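Local coordinates for odorant-binding protein 47 (Anopheles gambiae, PDB 3PM2) that binds small hydrophobic odorants and is thought to help capture them and carry them through the aqueous fluid around olfactory sensory dendrites, at residues 3-8 and 168-173; 9-14 and 160-165. All blocks are in the same frame, centred on the assembly; numbering follows the deposited sequence.

Contact 1. Residues 3-8 and 168-173; sequences NPCLKG and SKCPFL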
loop_
_atom_site.group_PDB
_atom_site.type_symbol
_atom_site.label_atom_id
_atom_site.label_comp_id
_atom_site.label_asym_id
_atom_site.label_seq_id
_atom_site.Cartn_x
_atom_site.Cartn_y
_atom_site.Cartn_z
ATOM N N ASN A 3 -10.854 -0.071 14.171
ATOM C CA ASN A 3 -9.995 0.176 13.008
ATOM C C ASN A 3 -10.730 1.034 11.977
ATOM O O ASN A 3 -11.789 0.627 11.490
ATOM C CB ASN A 3 -9.490 -1.140 12.410
ATOM C CG ASN A 3 -8.374 -1.004 11.412
ATOM O OD1 ASN A 3 -8.280 -0.030 10.664
ATOM N ND2 ASN A 3 -7.497 -2.005 11.372
ATOM N N PRO A 4 -10.217 2.248 11.643
ATOM C CA PRO A 4 -10.943 3.096 10.684
ATOM C C PRO A 4 -11.066 2.457 9.309
ATOM O O PRO A 4 -11.997 2.754 8.572
ATOM C CB PRO A 4 -10.101 4.380 10.624
ATOM C CG PRO A 4 -8.753 3.985 11.122
ATOM C CD PRO A 4 -8.986 2.906 12.127
ATOM N N CYS A 5 -10.139 1.562 8.983
ATOM C CA CYS A 5 -10.092 0.951 7.666
ATOM C C CYS A 5 -11.139 -0.130 7.445
ATOM O O CYS A 5 -11.427 -0.486 6.301
ATOM C CB CYS A 5 -8.671 0.517 7.330
ATOM S SG CYS A 5 -7.444 1.825 7.641
ATOM N N LEU A 6 -11.811 -0.553 8.543
ATOM C CA LEU A 6 -12.917 -1.514 8.506
ATOM C C LEU A 6 -14.117 -0.902 7.763
ATOM O O LEU A 6 -14.886 -1.636 7.153
ATOM C CB LEU A 6 -13.336 -1.898 9.951
ATOM C CG LEU A 6 -12.476 -2.909 10.724
ATOM C CD1 LEU A 6 -12.875 -2.948 12.203
ATOM C CD2 LEU A 6 -12.642 -4.329 10.176
ATOM N N LYS A 7 -14.256 0.450 7.785
ATOM C CA LYS A 7 -15.389 1.136 7.159
ATOM C C LYS A 7 -15.354 1.047 5.637
ATOM O O LYS A 7 -16.395 1.167 4.993
ATOM C CB LYS A 7 -15.460 2.614 7.592
ATOM C CG LYS A 7 -15.445 2.852 9.091
ATOM C CD LYS A 7 -15.639 4.331 9.401
ATOM C CE LYS A 7 -14.822 4.744 10.603
ATOM N NZ LYS A 7 -14.110 6.038 10.402
ATOM N N GLY A 8 -14.158 0.870 5.083
ATOM C CA GLY A 8 -13.946 0.865 3.642
ATOM C C GLY A 8 -13.965 2.296 3.142
ATOM O O GLY A 8 -14.321 3.197 3.914
ATOM N N SER A 168 -5.653 9.245 3.967
ATOM C CA SER A 168 -4.556 9.838 4.730
ATOM C C SER A 168 -4.175 8.845 5.843
ATOM O O SER A 168 -3.038 8.861 6.320
ATOM C CB SER A 168 -4.930 11.187 5.336
ATOM O OG SER A 168 -5.936 11.068 6.330
ATOM N N LYS A 169 -5.102 7.949 6.187
ATOM C CA LYS A 169 -4.889 6.940 7.245
ATOM C C LYS A 169 -4.989 5.516 6.754
ATOM O O LYS A 169 -4.348 4.630 7.337
ATOM C CB LYS A 169 -5.933 7.129 8.362
ATOM C CG LYS A 169 -5.831 8.459 9.103
ATOM C CD LYS A 169 -7.146 8.811 9.798
ATOM C CE LYS A 169 -8.238 9.323 8.871
ATOM N NZ LYS A 169 -8.194 10.804 8.715
ATOM N N CYS A 170 -5.865 5.270 5.746
ATOM C CA CYS A 170 -6.136 3.934 5.216
ATOM C C CYS A 170 -5.572 3.684 3.847
ATOM O O CYS A 170 -5.846 4.452 2.921
ATOM C CB CYS A 170 -7.618 3.623 5.270
ATOM S SG CYS A 170 -8.261 3.591 6.948
ATOM N N PRO A 171 -4.841 2.563 3.691
ATOM C CA PRO A 171 -4.236 2.269 2.387
ATOM C C PRO A 171 -5.227 1.843 1.331
ATOM O O PRO A 171 -6.346 1.399 1.633
ATOM C CB PRO A 171 -3.274 1.115 2.672
ATOM C CG PRO A 171 -3.829 0.451 3.913
ATOM C CD PRO A 171 -4.453 1.561 4.717
ATOM N N PHE A 172 -4.779 1.935 0.089
ATOM C CA PHE A 172 -5.511 1.500 -1.087
ATOM C C PHE A 172 -5.430 -0.019 -1.111
ATOM O O PHE A 172 -4.338 -0.563 -1.252
ATOM C CB PHE A 172 -4.887 2.128 -2.346
ATOM C CG PHE A 172 -5.080 3.626 -2.411
ATOM C CD1 PHE A 172 -6.255 4.170 -2.919
ATOM C CD2 PHE A 172 -4.097 4.495 -1.940
ATOM C CE1 PHE A 172 -6.453 5.557 -2.939
ATOM C CE2 PHE A 172 -4.285 5.883 -1.983
ATOM C CZ PHE A 172 -5.465 6.406 -2.473
ATOM N N LEU A 173 -6.560 -0.706 -0.864
ATOM C CA LEU A 173 -6.590 -2.176 -0.813
ATOM C C LEU A 173 -7.047 -2.852 -2.109
ATOM O O LEU A 173 -7.738 -2.202 -2.934
ATOM C CB LEU A 173 -7.451 -2.676 0.352
ATOM C CG LEU A 173 -6.918 -2.478 1.758
ATOM C CD1 LEU A 173 -7.946 -2.923 2.745
ATOM C CD2 LEU A 173 -5.622 -3.255 1.996
ATOM O OXT LEU A 173 -6.730 -4.054 -2.275
#
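The Cys5–Cys170 disulfide makes this a covalent terminal contact, joining a short 3-10 turn near the N terminus to the tail that follows helix 158-167 in this C-plus odorant-binding protein. It lies at the surface, and no hydrogen bond crosses between 3-8 and 168-173. SG of Cys5 and SG of Cys170 are 2.1 Å apart. In both half-cystines SG lies beside its own backbone N and anti to the carbonyl carbon (chi1 -49° in Cys5, -63° in Cys170), and the bridge has a chi3 of -92°, near the relaxed right angle of a disulfide. An Asx turn at Asn3 leads into the 3-10 turn: its OD1 accepts the N-H of Cys5 at 3.0 Å, with the donor tilted out of the carboxamide plane. ND2 of Asn3 donates to the carbonyl of Met45, so both polar atoms of the carboxamide are engaged. At the C terminus, Phe172 stacks on His167, and OXT of Leu173 is hydrogen-bonded to ND1 of His34. Between the two segments, the packing beside the bridge is slight: CB of Pro4 comes to 4.2 Å from SG of Cys170, and CD of Pro171 lies 4.2 Å from SG of Cys5.

Contact 2. Residues 9-14 and 160-165; sequences PPVPKN and CNKLKS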
loop_
_atom_site.group_PDB
_atom_site.type_symbol
_atom_site.label_atom_id
_atom_site.label_comp_id
_atom_site.label_asym_id
_atom_site.label_seq_id
_atom_site.Cartn_x
_atom_site.Cartn_y
_atom_site.Cartn_z
ATOM N N PRO A 9 -13.557 2.578 1.875
ATOM C CA PRO A 9 -13.592 3.980 1.406
ATOM C C PRO A 9 -14.999 4.600 1.493
ATOM O O PRO A 9 -15.957 3.872 1.232
ATOM C CB PRO A 9 -13.047 3.929 -0.032
ATOM C CG PRO A 9 -12.904 2.517 -0.384
ATOM C CD PRO A 9 -13.082 1.644 0.834
ATOM N N PRO A 10 -15.157 5.887 1.921
ATOM C CA PRO A 10 -16.513 6.476 2.067
ATOM C C PRO A 10 -17.319 6.618 0.781
ATOM O O PRO A 10 -18.543 6.765 0.834
ATOM C CB PRO A 10 -16.241 7.828 2.728
ATOM C CG PRO A 10 -14.872 8.185 2.281
ATOM C CD PRO A 10 -14.126 6.870 2.295
ATOM N N VAL A 11 -16.639 6.603 -0.364
ATOM C CA VAL A 11 -17.272 6.670 -1.675
ATOM C C VAL A 11 -16.647 5.619 -2.582
ATOM O O VAL A 11 -15.444 5.368 -2.477
ATOM C CB VAL A 11 -17.351 8.094 -2.337
ATOM C CG1 VAL A 11 -17.810 9.172 -1.360
ATOM C CG2 VAL A 11 -16.040 8.486 -3.007
ATOM N N PRO A 12 -17.433 4.976 -3.471
ATOM C CA PRO A 12 -16.844 3.968 -4.367
ATOM C C PRO A 12 -16.026 4.558 -5.521
ATOM O O PRO A 12 -15.473 3.784 -6.302
ATOM C CB PRO A 12 -18.067 3.188 -4.859
ATOM C CG PRO A 12 -19.177 4.166 -4.814
ATOM C CD PRO A 12 -18.888 5.132 -3.714
ATOM N N LYS A 13 -15.940 5.913 -5.620
ATOM C CA LYS A 13 -15.179 6.634 -6.651
ATOM C C LYS A 13 -13.759 6.078 -6.753
ATOM O O LYS A 13 -13.079 5.890 -5.730
ATOM C CB LYS A 13 -15.138 8.150 -6.359
ATOM C CG LYS A 13 -14.707 9.022 -7.538
ATOM C CD LYS A 13 -14.742 10.485 -7.152
ATOM C CE LYS A 13 -14.878 11.410 -8.336
ATOM N NZ LYS A 13 -13.590 11.583 -9.050
ATOM N N ASN A 14 -13.357 5.755 -7.989
ATOM C CA ASN A 14 -12.037 5.230 -8.342
ATOM C C ASN A 14 -11.015 6.340 -8.065
ATOM O O ASN A 14 -11.223 7.471 -8.494
ATOM C CB ASN A 14 -12.052 4.819 -9.814
ATOM C CG ASN A 14 -10.744 4.374 -10.409
ATOM O OD1 ASN A 14 -9.878 3.789 -9.747
ATOM N ND2 ASN A 14 -10.598 4.605 -11.711
ATOM N N CYS A 160 -13.546 13.534 -3.776
ATOM C CA CYS A 160 -12.096 13.396 -3.675
ATOM C C CYS A 160 -11.589 13.936 -2.352
ATOM O O CYS A 160 -10.581 13.448 -1.880
ATOM C CB CYS A 160 -11.395 14.035 -4.872
ATOM S SG CYS A 160 -11.682 13.153 -6.432
ATOM N N ASN A 161 -12.295 14.915 -1.725
ATOM C CA ASN A 161 -11.942 15.387 -0.371
ATOM C C ASN A 161 -12.152 14.200 0.599
ATOM O O ASN A 161 -11.318 13.978 1.479
ATOM C CB ASN A 161 -12.791 16.581 0.099
ATOM C CG ASN A 161 -12.341 17.111 1.444
ATOM O OD1 ASN A 161 -11.154 17.319 1.705
ATOM N ND2 ASN A 161 -13.256 17.266 2.360
ATOM N N LYS A 162 -13.260 13.444 0.416
ATOM C CA LYS A 162 -13.567 12.255 1.251
ATOM C C LYS A 162 -12.489 11.174 1.087
ATOM O O LYS A 162 -12.041 10.580 2.076
ATOM C CB LYS A 162 -14.959 11.711 0.935
ATOM C CG LYS A 162 -16.081 12.626 1.445
ATOM C CD LYS A 162 -17.438 12.109 1.033
ATOM C CE LYS A 162 -18.510 13.152 1.241
ATOM N NZ LYS A 162 -19.796 12.730 0.630
ATOM N N LEU A 163 -12.053 10.937 -0.155
ATOM C CA LEU A 163 -10.992 9.984 -0.415
ATOM C C LEU A 163 -9.645 10.473 0.151
ATOM O O LEU A 163 -8.870 9.649 0.643
ATOM C CB LEU A 163 -10.884 9.612 -1.901
ATOM C CG LEU A 163 -12.047 8.816 -2.539
ATOM C CD1 LEU A 163 -11.648 8.347 -3.933
ATOM C CD2 LEU A 163 -12.473 7.606 -1.679
ATOM N N LYS A 164 -9.385 11.803 0.117
ATOM C CA LYS A 164 -8.164 12.387 0.693
ATOM C C LYS A 164 -8.182 12.097 2.218
ATOM O O LYS A 164 -7.183 11.634 2.766
ATOM C CB LYS A 164 -8.118 13.901 0.422
ATOM C CG LYS A 164 -7.019 14.660 1.145
ATOM C CD LYS A 164 -7.222 16.185 1.068
ATOM C CE LYS A 164 -6.365 16.903 2.081
ATOM N NZ LYS A 164 -6.417 18.383 1.911
ATOM N N SER A 165 -9.309 12.389 2.883
ATOM C CA SER A 165 -9.448 12.139 4.327
ATOM C C SER A 165 -9.248 10.661 4.651
ATOM O O SER A 165 -8.405 10.330 5.492
ATOM C CB SER A 165 -10.819 12.580 4.823
ATOM O OG SER A 165 -10.920 13.988 4.722
#
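Leu163, on helix 158-167, carries most of the apolar contact with the proline-rich segment 9-14, which bends around its side chain in the N-terminal arm of the protein. The two methyls divide the work. CD2 is met by CB of Pro9 at 4.1 Å and by CG2 of Val11 at 3.9 Å, while CD1 turns to the backbone farther on and lies 3.4 Å from the carbonyl O of Lys13. CG of Leu163 is anti to its carbonyl carbon (chi1 -67°), which places it 4.0 Å from CG2 of Val11. Val11 straddles two helix residues: CG2 faces Leu163, and CG1 rests on CD of Lys162 at 3.8 Å.

A second, more exposed group of contacts is made by the aliphatic part of Lys162. Its extended chain crosses Val11 at about a right angle, and its CB touches CG of Pro10 at 3.8 Å; the same proline carbon lies 3.7 Å from the carbonyl O of Lys162.

No hydrogen bond joins the segments, and the polar end of Lys13 meets a sulfur instead. The Lys13 side chain runs extended and then bends at chi4 (-78°), bringing NZ to 3.6 Å from SG of Cys160, a sulfur already committed to the disulfide with Cys18. The ammonium group also makes a long, weak ion pair with Glu17.

Pro9 and Pro10 extend the packing to Tyr166, and Val11 and Lys13 reach back to Asp159. The arm thus has contacts on helix 158-167 from Asp159 to Tyr166, before the chain goes on through Cys18 to helix 27-44.

Overall arrangement
From the N terminus the chain passes first through contact 1 and then directly into contact 2, since residues 3-8 and 9-14 are consecutive. Their partners come in the reverse order, 160-165 before 168-173, so the shorter loop of contact 2 nests within the one that contact 1 closes. Both loops take in every helix from 27-44 to 133-147; that of contact 1 also includes the whole of helix 158-167. Contact 1 ties the N-terminal arm to the C-terminal tail, whereas contact 2 lays the arm against the last helix by packing. Their centres are 11 Å apart, on the same side of the chain's centre; beyond adjoining in sequence, the two contacts do not touch each other.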